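Transcriptional repressor PadR (Bacillus cereus, PDB 6JYI) probably binds DNA as a dimeric transcriptional regulator of the PadR family, a winged helix-turn-helix group made up largely of repressors. Local coordinates at residues 23-31 against 43-51; 121-132 against 161-172. All coordinates share one frame; numbering follows the deposited sequence.

Contact 1 lies in the part of the chain that probably binds DNA, contact 2 between the long helices 114-142 and 148-175. The two hold different elements, on opposite sides of the chain's centre, with centres about 29 Å apart and nearest atoms about 10 Å apart. Both join two helices and both are only partly buried. In contact 1 (23-31 with 43-51) helices 24-35 and 46-55 meet through aliphatic and aromatic carbon. In contact 2 (121-132 with 161-172) the segments of helices 114-142 and 148-175 run nearly antiparallel. Apolar side chains meet there too, but a salt bridge and a lysine-glutamine hydrogen bond are added, and the second subunit reaches many of its residues.

Contact 1: 23-31 against 43-51; sequences SGYDIKIVF and FGMIYPTLR
Ile46 packs against Ile27, Lys28 and Phe31 where helices 24-35 and 46-55 meet. These are consistent with the second and third helices of the helix-turn-helix in a PadR-type winged-helix domain, the third being the usual recognition helix. The short segments approach to 11.2 Å between axes, so side chains fill the gap. Ile46 has its CG2 branch anti to the backbone N and CG1 beside the backbone N (chi1 -70°), which sends the two arms to different partners. Ile46 CG2 meets Ile27 CG2 at 3.8 Å, and CG1 leads CD1 over one face of the Phe31 ring. Ile46 CD1 sits 3.9 Å from the Phe31 ring centroid and 29° off its normal, a CH-pi contact.

Lys28 can be followed outward from its backbone. Lys28 CB passes near Phe43 CE1. Lys28 CG rests on Ile46 CD1 at 3.7 Å. Lys28 CD touches Tyr47 CE2 at 3.6 Å. The chain bends at chi3 (64°), and Lys28 CE then lies against Phe43 CZ at 3.7 Å. The aliphatic part of this lysine thus spans both aromatic rings, crossing each side chain at about a right angle.

Ile27 and Leu50 reach toward each other tip to tip, CD1 to CD2. Tyr75 of strand 72-77 also touches both, and helix 8-19 covers Leu50 through Val13 and Phe31 through Val12. At the start of helix 24-35, Ser23 is the N-cap and its OG accepts from Asp26 N. Next to it, Gly24 faces the other helix without a side chain. The Tyr47 hydroxyl comes up against its backbone, with Tyr47 OH 3.4 Å from Gly24 CA.

Contact 2: 121-132 against 161-172; sequences IKDEIERKEAYI and YSAQVETLKKKL
Tyr161, Ile125 and Leu168 bury the most surface where segments 121-132 and 161-172 pack side by side, their axes at 154°. Segment 161-172 falls in a predicted coiled coil. Tyr131 CD2 lies over one face of the Tyr161 ring, toward the rim, 3.8 Å from Tyr161 CZ, and the two ring planes are turned 44° apart. Tyr161 CB packs on Ile132 CG1, and Tyr161 OH is hydrogen-bonded to His37 ND1.

Ile125 and Leu168 slide past each other in opposite directions, with Ile125 CG1 3.7 Å from Leu168 CB. Ile125 CG1 stands beside its own backbone N (chi1 -72°), and CD1 extends from it to the stem of Lys169. Leu168 CD1 reaches Glu124 CG at 3.6 Å, and Phe102 of helix 101-107 packs on this leucine. Between these centres Val165 is a knob in the hole formed by Ile125, Lys128, Glu129 and Ile132. The fit is tight: Val165 CG2 is 3.4 Å from Lys128 CB.

Lys128 bends at chi2 and chi4, and Lys128 NZ donates to Gln164 OE1 at 2.8 Å, nearly in line with the C=O. The same NZ forms salt bridges to Glu124 OE2 and to Asp96 of the second subunit. Exposed Lys169 forms a salt bridge from NZ to Glu129 OE2 at 3.0 Å. The chemistry implies an apolar seam flanked by polar pairs, with two carboxylates probably stabilising the charge of the buried Lys128 and tying this helix pair to the dimer partner.

Contact 1: 23-31 against 43-51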
loop_
_atom_site.group_PDB
_atom_site.type_symbol
_atom_site.label_atom_id
_atom_site.label_comp_id
_atom_site.label_asym_id
_atom_site.label_seq_id
_atom_site.Cartn_x
_atom_site.Cartn_y
_atom_site.Cartn_z
ATOM N N SER A 23 -18.916 6.874 -17.180
ATOM C CA SER A 23 -18.052 6.823 -18.345
ATOM C C SER A 23 -16.666 6.311 -17.945
ATOM O O SER A 23 -16.286 6.335 -16.750
ATOM C CB SER A 23 -17.901 8.223 -18.934
ATOM O OG SER A 23 -17.265 9.089 -17.999
ATOM N N GLY A 24 -15.883 5.908 -18.944
ATOM C CA GLY A 24 -14.465 5.610 -18.734
ATOM C C GLY A 24 -13.708 6.773 -18.120
ATOM O O GLY A 24 -12.880 6.591 -17.215
ATOM N N TYR A 25 -13.992 7.972 -18.602
ATOM C CA TYR A 25 -13.341 9.184 -18.106
ATOM C C TYR A 25 -13.512 9.268 -16.579
ATOM O O TYR A 25 -12.546 9.427 -15.816
ATOM C CB TYR A 25 -13.988 10.391 -18.755
ATOM C CG TYR A 25 -13.456 11.739 -18.351
ATOM C CD1 TYR A 25 -12.157 12.107 -18.640
ATOM C CD2 TYR A 25 -14.277 12.672 -17.734
ATOM C CE1 TYR A 25 -11.671 13.357 -18.293
ATOM C CE2 TYR A 25 -13.808 13.930 -17.389
ATOM C CZ TYR A 25 -12.509 14.269 -17.675
ATOM O OH TYR A 25 -12.021 15.515 -17.341
ATOM N N ASP A 26 -14.762 9.134 -16.158
ATOM C CA ASP A 26 -15.097 9.263 -14.760
ATOM C C ASP A 26 -14.505 8.142 -13.875
ATOM O O ASP A 26 -14.039 8.420 -12.764
ATOM C CB ASP A 26 -16.606 9.395 -14.578
ATOM C CG ASP A 26 -17.106 10.861 -14.740
ATOM O OD1 ASP A 26 -16.302 11.815 -14.881
ATOM O OD2 ASP A 26 -18.307 11.077 -14.664
ATOM N N ILE A 27 -14.499 6.909 -14.367
ATOM C CA ILE A 27 -13.874 5.840 -13.650
ATOM C C ILE A 27 -12.390 6.150 -13.404
ATOM O O ILE A 27 -11.906 6.004 -12.266
ATOM C CB ILE A 27 -14.015 4.506 -14.402
ATOM C CG1 ILE A 27 -15.490 4.107 -14.395
ATOM C CG2 ILE A 27 -13.142 3.452 -13.749
ATOM C CD1 ILE A 27 -15.800 2.927 -15.306
ATOM N N LYS A 28 -11.687 6.594 -14.444
ATOM C CA LYS A 28 -10.302 6.978 -14.293
ATOM C C LYS A 28 -10.093 8.099 -13.249
ATOM O O LYS A 28 -9.160 8.058 -12.447
ATOM C CB LYS A 28 -9.679 7.372 -15.639
ATOM C CG LYS A 28 -9.299 6.121 -16.478
ATOM C CD LYS A 28 -8.824 6.419 -17.889
ATOM C CE LYS A 28 -7.564 7.186 -17.929
ATOM N NZ LYS A 28 -7.077 7.365 -19.315
ATOM N N ILE A 29 -10.934 9.117 -13.273
ATOM C CA ILE A 29 -10.716 10.235 -12.352
ATOM C C ILE A 29 -10.968 9.756 -10.922
ATOM O O ILE A 29 -10.182 10.073 -10.049
ATOM C CB ILE A 29 -11.549 11.472 -12.699
ATOM C CG1 ILE A 29 -11.365 11.856 -14.179
ATOM C CG2 ILE A 29 -11.124 12.667 -11.815
ATOM C CD1 ILE A 29 -10.155 12.748 -14.504
ATOM N N VAL A 30 -12.022 8.975 -10.681
ATOM C CA VAL A 30 -12.268 8.464 -9.306
ATOM C C VAL A 30 -11.084 7.641 -8.829
ATOM O O VAL A 30 -10.652 7.752 -7.687
ATOM C CB VAL A 30 -13.536 7.614 -9.125
ATOM C CG1 VAL A 30 -13.786 7.444 -7.586
ATOM C CG2 VAL A 30 -14.709 8.311 -9.689
ATOM N N PHE A 31 -10.529 6.845 -9.733
ATOM C CA PHE A 31 -9.325 6.090 -9.427
ATOM C C PHE A 31 -8.149 6.985 -9.021
ATOM O O PHE A 31 -7.473 6.712 -8.025
ATOM C CB PHE A 31 -8.883 5.244 -10.612
ATOM C CG PHE A 31 -9.091 3.781 -10.424
ATOM C CD1 PHE A 31 -8.103 3.019 -9.860
ATOM C CD2 PHE A 31 -10.281 3.183 -10.787
ATOM C CE1 PHE A 31 -8.246 1.695 -9.658
ATOM C CE2 PHE A 31 -10.458 1.812 -10.599
ATOM C CZ PHE A 31 -9.421 1.062 -10.034
ATOM N N PHE A 43 -4.013 1.337 -12.127
ATOM C CA PHE A 43 -4.597 2.430 -12.914
ATOM C C PHE A 43 -4.581 2.089 -14.385
ATOM O O PHE A 43 -5.589 2.257 -15.081
ATOM C CB PHE A 43 -3.859 3.752 -12.682
ATOM C CG PHE A 43 -4.384 4.899 -13.511
ATOM C CD1 PHE A 43 -5.527 5.592 -13.122
ATOM C CD2 PHE A 43 -3.727 5.294 -14.672
ATOM C CE1 PHE A 43 -6.009 6.668 -13.878
ATOM C CE2 PHE A 43 -4.193 6.370 -15.429
ATOM C CZ PHE A 43 -5.336 7.056 -15.037
ATOM N N GLY A 44 -3.433 1.604 -14.843
ATOM C CA GLY A 44 -3.217 1.289 -16.266
ATOM C C GLY A 44 -4.080 0.133 -16.744
ATOM O O GLY A 44 -4.305 -0.033 -17.945
HETATM N N MSE A 45 -4.571 -0.662 -15.798
HETATM C CA MSE A 45 -5.441 -1.783 -16.118
HETATM C C MSE A 45 -6.958 -1.465 -16.168
HETATM O O MSE A 45 -7.738 -2.366 -16.398
HETATM C CB MSE A 45 -5.161 -2.939 -15.150
HETATM C CG MSE A 45 -3.812 -3.640 -15.481
HETATM SE SE MSE A 45 -3.721 -4.308 -17.372
HETATM C CE MSE A 45 -5.136 -5.625 -17.106
ATOM N N ILE A 46 -7.356 -0.199 -16.011
ATOM C CA ILE A 46 -8.795 0.162 -16.025
ATOM C C ILE A 46 -9.510 -0.255 -17.307
ATOM O O ILE A 46 -10.511 -0.952 -17.258
ATOM C CB ILE A 46 -9.012 1.682 -15.727
ATOM C CG1 ILE A 46 -8.676 1.968 -14.273
ATOM C CG2 ILE A 46 -10.450 2.121 -15.999
ATOM C CD1 ILE A 46 -8.734 3.455 -13.918
ATOM N N TYR A 47 -9.026 0.161 -18.466
ATOM C CA TYR A 47 -9.711 -0.237 -19.710
ATOM C C TYR A 47 -9.667 -1.752 -19.985
ATOM O O TYR A 47 -10.704 -2.342 -20.306
ATOM C CB TYR A 47 -9.253 0.596 -20.922
ATOM C CG TYR A 47 -9.902 1.954 -20.915
ATOM C CD1 TYR A 47 -11.292 2.087 -21.049
ATOM C CD2 TYR A 47 -9.147 3.107 -20.749
ATOM C CE1 TYR A 47 -11.906 3.330 -21.033
ATOM C CE2 TYR A 47 -9.761 4.361 -20.722
ATOM C CZ TYR A 47 -11.147 4.457 -20.848
ATOM O OH TYR A 47 -11.762 5.684 -20.815
ATOM N N PRO A 48 -8.493 -2.389 -19.828
ATOM C CA PRO A 48 -8.451 -3.858 -19.927
ATOM C C PRO A 48 -9.445 -4.549 -19.009
ATOM O O PRO A 48 -10.093 -5.513 -19.419
ATOM C CB PRO A 48 -7.008 -4.190 -19.508
ATOM C CG PRO A 48 -6.218 -2.993 -20.066
ATOM C CD PRO A 48 -7.133 -1.806 -19.813
ATOM N N THR A 49 -9.589 -4.051 -17.784
ATOM C CA THR A 49 -10.542 -4.620 -16.832
ATOM C C THR A 49 -11.986 -4.377 -17.282
ATOM O O THR A 49 -12.818 -5.282 -17.206
ATOM C CB THR A 49 -10.321 -4.076 -15.404
ATOM O OG1 THR A 49 -9.007 -4.396 -14.986
ATOM C CG2 THR A 49 -11.316 -4.706 -14.375
ATOM N N LEU A 50 -12.279 -3.171 -17.763
ATOM C CA LEU A 50 -13.596 -2.862 -18.288
ATOM C C LEU A 50 -13.943 -3.798 -19.458
ATOM O O LEU A 50 -15.020 -4.400 -19.491
ATOM C CB LEU A 50 -13.670 -1.394 -18.723
ATOM C CG LEU A 50 -13.697 -0.368 -17.593
ATOM C CD1 LEU A 50 -13.367 1.043 -18.099
ATOM C CD2 LEU A 50 -15.049 -0.417 -16.902
ATOM N N ARG A 51 -12.998 -4.004 -20.364
ATOM C CA ARG A 51 -13.241 -4.819 -21.564
ATOM C C ARG A 51 -13.496 -6.278 -21.159
ATOM O O ARG A 51 -14.358 -6.944 -21.724
ATOM C CB ARG A 51 -12.055 -4.717 -22.539
ATOM C CG ARG A 51 -12.049 -5.745 -23.696
ATOM C CD ARG A 51 -13.405 -5.938 -24.450
ATOM N NE ARG A 51 -14.094 -4.700 -24.836
ATOM C CZ ARG A 51 -13.659 -3.836 -25.761
ATOM N NH1 ARG A 51 -12.500 -4.037 -26.394
ATOM N NH2 ARG A 51 -14.377 -2.743 -26.043
#

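Contact 2: 121-132 against 161-172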
loop_
_atom_site.group_PDB
_atom_site.type_symbol
_atom_site.label_atom_id
_atom_site.label_comp_id
_atom_site.label_asym_id
_atom_site.label_seq_id
_atom_site.Cartn_x
_atom_site.Cartn_y
_atom_site.Cartn_z
ATOM N N ILE A 121 13.343 13.104 2.942
ATOM C CA ILE A 121 12.356 13.295 4.007
ATOM C C ILE A 121 11.473 14.508 3.711
ATOM O O ILE A 121 10.254 14.444 3.843
ATOM C CB ILE A 121 13.002 13.402 5.421
ATOM C CG1 ILE A 121 13.499 12.022 5.879
ATOM C CG2 ILE A 121 11.988 13.932 6.453
ATOM C CD1 ILE A 121 14.397 12.077 7.093
ATOM N N LYS A 122 12.083 15.594 3.261
ATOM C CA LYS A 122 11.337 16.824 3.005
ATOM C C LYS A 122 10.363 16.625 1.850
ATOM O O LYS A 122 9.196 17.035 1.934
ATOM C CB LYS A 122 12.287 18.025 2.766
ATOM N N ASP A 123 10.819 15.946 0.795
ATOM C CA ASP A 123 9.925 15.566 -0.316
ATOM C C ASP A 123 8.720 14.732 0.131
ATOM O O ASP A 123 7.596 14.921 -0.353
ATOM C CB ASP A 123 10.681 14.746 -1.368
ATOM C CG ASP A 123 11.729 15.544 -2.064
ATOM O OD1 ASP A 123 11.603 16.779 -2.070
ATOM O OD2 ASP A 123 12.693 14.941 -2.576
ATOM N N GLU A 124 8.978 13.794 1.033
ATOM C CA GLU A 124 7.941 12.889 1.552
ATOM C C GLU A 124 6.913 13.624 2.421
ATOM O O GLU A 124 5.701 13.389 2.312
ATOM C CB GLU A 124 8.601 11.780 2.366
ATOM C CG GLU A 124 7.679 10.646 2.703
ATOM C CD GLU A 124 7.226 9.905 1.462
ATOM O OE1 GLU A 124 7.775 10.180 0.360
ATOM O OE2 GLU A 124 6.343 9.043 1.616
ATOM N N ILE A 125 7.397 14.538 3.250
ATOM C CA ILE A 125 6.522 15.415 4.013
ATOM C C ILE A 125 5.637 16.224 3.058
ATOM O O ILE A 125 4.413 16.283 3.221
ATOM C CB ILE A 125 7.346 16.336 4.938
ATOM C CG1 ILE A 125 7.918 15.513 6.105
ATOM C CG2 ILE A 125 6.508 17.484 5.461
ATOM C CD1 ILE A 125 8.942 16.267 6.986
ATOM N N GLU A 126 6.250 16.816 2.039
ATOM C CA GLU A 126 5.508 17.684 1.111
ATOM C C GLU A 126 4.436 16.876 0.375
ATOM O O GLU A 126 3.287 17.321 0.257
ATOM C CB GLU A 126 6.469 18.392 0.135
ATOM N N ARG A 127 4.816 15.681 -0.080
ATOM C CA ARG A 127 3.909 14.741 -0.739
ATOM C C ARG A 127 2.700 14.373 0.114
ATOM O O ARG A 127 1.577 14.522 -0.333
ATOM C CB ARG A 127 4.644 13.455 -1.115
ATOM C CG ARG A 127 5.520 13.585 -2.351
ATOM C CD ARG A 127 6.213 12.268 -2.699
ATOM N NE ARG A 127 7.559 12.512 -3.228
ATOM C CZ ARG A 127 8.306 11.612 -3.869
ATOM N NH1 ARG A 127 7.872 10.354 -4.076
ATOM N NH2 ARG A 127 9.509 11.973 -4.294
ATOM N N LYS A 128 2.934 13.907 1.339
ATOM C CA LYS A 128 1.838 13.475 2.216
ATOM C C LYS A 128 0.937 14.649 2.601
ATOM O O LYS A 128 -0.285 14.493 2.673
ATOM C CB LYS A 128 2.355 12.714 3.452
ATOM C CG LYS A 128 3.064 11.360 3.120
ATOM C CD LYS A 128 2.088 10.226 3.046
ATOM C CE LYS A 128 2.588 9.008 2.237
ATOM N NZ LYS A 128 3.737 8.296 2.853
ATOM N N GLU A 129 1.536 15.826 2.812
ATOM C CA GLU A 129 0.775 17.051 3.089
ATOM C C GLU A 129 -0.190 17.385 1.937
ATOM O O GLU A 129 -1.362 17.698 2.175
ATOM C CB GLU A 129 1.718 18.235 3.419
ATOM C CG GLU A 129 2.209 18.216 4.885
ATOM C CD GLU A 129 3.183 19.331 5.283
ATOM O OE1 GLU A 129 3.701 20.083 4.414
ATOM O OE2 GLU A 129 3.459 19.434 6.500
ATOM N N ALA A 130 0.300 17.294 0.700
ATOM C CA ALA A 130 -0.532 17.511 -0.498
ATOM C C ALA A 130 -1.701 16.502 -0.585
ATOM O O ALA A 130 -2.859 16.918 -0.759
ATOM C CB ALA A 130 0.324 17.455 -1.755
ATOM N N TYR A 131 -1.400 15.211 -0.414
ATOM C CA TYR A 131 -2.433 14.135 -0.415
ATOM C C TYR A 131 -3.521 14.414 0.611
ATOM O O TYR A 131 -4.716 14.230 0.340
ATOM C CB TYR A 131 -1.887 12.769 -0.032
ATOM C CG TYR A 131 -0.801 12.133 -0.874
ATOM C CD1 TYR A 131 -0.622 12.430 -2.220
ATOM C CD2 TYR A 131 0.020 11.164 -0.299
ATOM C CE1 TYR A 131 0.404 11.802 -2.961
ATOM C CE2 TYR A 131 1.036 10.538 -1.010
ATOM C CZ TYR A 131 1.236 10.860 -2.334
ATOM O OH TYR A 131 2.261 10.205 -3.004
ATOM N N ILE A 132 -3.102 14.837 1.799
ATOM C CA ILE A 132 -4.035 15.133 2.867
ATOM C C ILE A 132 -5.016 16.160 2.333
ATOM O O ILE A 132 -6.197 15.836 2.204
ATOM C CB ILE A 132 -3.325 15.592 4.165
ATOM C CG1 ILE A 132 -2.676 14.375 4.859
ATOM C CG2 ILE A 132 -4.303 16.235 5.122
ATOM C CD1 ILE A 132 -1.730 14.742 6.049
ATOM N N TYR A 161 -1.725 9.323 7.184
ATOM C CA TYR A 161 -0.850 10.305 6.573
ATOM C C TYR A 161 -0.371 11.390 7.522
ATOM O O TYR A 161 0.801 11.815 7.459
ATOM C CB TYR A 161 -1.536 10.992 5.401
ATOM C CG TYR A 161 -1.707 10.172 4.140
ATOM C CD1 TYR A 161 -0.799 9.199 3.773
ATOM C CD2 TYR A 161 -2.757 10.442 3.272
ATOM C CE1 TYR A 161 -0.962 8.473 2.591
ATOM C CE2 TYR A 161 -2.925 9.752 2.115
ATOM C CZ TYR A 161 -2.033 8.767 1.763
ATOM O OH TYR A 161 -2.225 8.096 0.576
ATOM N N SER A 162 -1.274 11.895 8.358
ATOM C CA SER A 162 -0.917 12.963 9.273
ATOM C C SER A 162 0.095 12.481 10.313
ATOM O O SER A 162 0.990 13.231 10.722
ATOM C CB SER A 162 -2.158 13.556 9.947
ATOM O OG SER A 162 -2.997 14.151 8.959
ATOM N N ALA A 163 -0.027 11.230 10.720
ATOM C CA ALA A 163 0.864 10.677 11.722
ATOM C C ALA A 163 2.210 10.438 11.074
ATOM O O ALA A 163 3.249 10.706 11.688
ATOM C CB ALA A 163 0.290 9.399 12.295
ATOM N N GLN A 164 2.210 9.984 9.821
ATOM C CA GLN A 164 3.481 9.862 9.065
ATOM C C GLN A 164 4.195 11.203 8.936
ATOM O O GLN A 164 5.383 11.280 9.171
ATOM C CB GLN A 164 3.250 9.299 7.675
ATOM C CG GLN A 164 2.828 7.836 7.696
ATOM C CD GLN A 164 2.244 7.401 6.386
ATOM O OE1 GLN A 164 2.616 7.925 5.338
ATOM N NE2 GLN A 164 1.294 6.478 6.425
ATOM N N VAL A 165 3.450 12.246 8.547
ATOM C CA VAL A 165 4.011 13.610 8.460
ATOM C C VAL A 165 4.636 14.076 9.781
ATOM O O VAL A 165 5.784 14.535 9.796
ATOM C CB VAL A 165 2.961 14.618 7.950
ATOM C CG1 VAL A 165 3.463 16.066 8.105
ATOM C CG2 VAL A 165 2.611 14.296 6.478
ATOM N N GLU A 166 3.873 13.979 10.875
ATOM C CA GLU A 166 4.348 14.389 12.215
ATOM C C GLU A 166 5.659 13.678 12.545
ATOM O O GLU A 166 6.640 14.315 12.922
ATOM C CB GLU A 166 3.320 14.073 13.313
ATOM C CG GLU A 166 2.000 14.880 13.261
ATOM N N THR A 167 5.676 12.364 12.343
ATOM C CA THR A 167 6.851 11.560 12.646
ATOM C C THR A 167 8.048 12.028 11.835
ATOM O O THR A 167 9.120 12.231 12.382
ATOM C CB THR A 167 6.604 10.067 12.386
ATOM O OG1 THR A 167 5.639 9.575 13.316
ATOM C CG2 THR A 167 7.884 9.262 12.547
ATOM N N LEU A 168 7.850 12.262 10.548
ATOM C CA LEU A 168 8.945 12.663 9.681
ATOM C C LEU A 168 9.490 14.037 10.016
ATOM O O LEU A 168 10.710 14.229 10.003
ATOM C CB LEU A 168 8.555 12.572 8.199
ATOM C CG LEU A 168 8.393 11.142 7.677
ATOM C CD1 LEU A 168 7.833 11.171 6.259
ATOM C CD2 LEU A 168 9.698 10.342 7.718
ATOM N N LYS A 169 8.607 14.986 10.332
ATOM C CA LYS A 169 9.046 16.303 10.819
ATOM C C LYS A 169 9.990 16.186 12.013
ATOM O O LYS A 169 11.000 16.896 12.086
ATOM C CB LYS A 169 7.846 17.180 11.170
ATOM C CG LYS A 169 7.128 17.690 9.940
ATOM C CD LYS A 169 5.910 18.477 10.304
ATOM C CE LYS A 169 5.306 19.109 9.075
ATOM N NZ LYS A 169 4.062 19.851 9.404
ATOM N N LYS A 170 9.663 15.288 12.940
ATOM C CA LYS A 170 10.523 15.011 14.105
ATOM C C LYS A 170 11.856 14.370 13.746
ATOM O O LYS A 170 12.895 14.714 14.313
ATOM C CB LYS A 170 9.780 14.145 15.127
ATOM C CG LYS A 170 8.724 14.937 15.868
ATOM C CD LYS A 170 7.520 14.109 16.318
ATOM C CE LYS A 170 6.685 14.905 17.349
ATOM N NZ LYS A 170 5.254 14.490 17.340
ATOM N N LYS A 171 11.843 13.434 12.811
ATOM C CA LYS A 171 13.091 12.851 12.347
ATOM C C LYS A 171 13.989 13.914 11.701
ATOM O O LYS A 171 15.208 13.911 11.900
ATOM C CB LYS A 171 12.823 11.684 11.390
ATOM C CG LYS A 171 12.016 10.541 12.020
ATOM C CD LYS A 171 12.755 9.938 13.212
ATOM C CE LYS A 171 11.973 8.823 13.840
ATOM N NZ LYS A 171 12.674 8.146 14.942
ATOM N N LEU A 172 13.376 14.829 10.954
ATOM C CA LEU A 172 14.099 15.929 10.322
ATOM C C LEU A 172 14.727 16.850 11.377
ATOM O O LEU A 172 15.937 17.130 11.326
ATOM C CB LEU A 172 13.161 16.707 9.391
ATOM C CG LEU A 172 13.814 17.621 8.349
ATOM C CD1 LEU A 172 14.594 16.774 7.336
ATOM C CD2 LEU A 172 12.759 18.477 7.651
#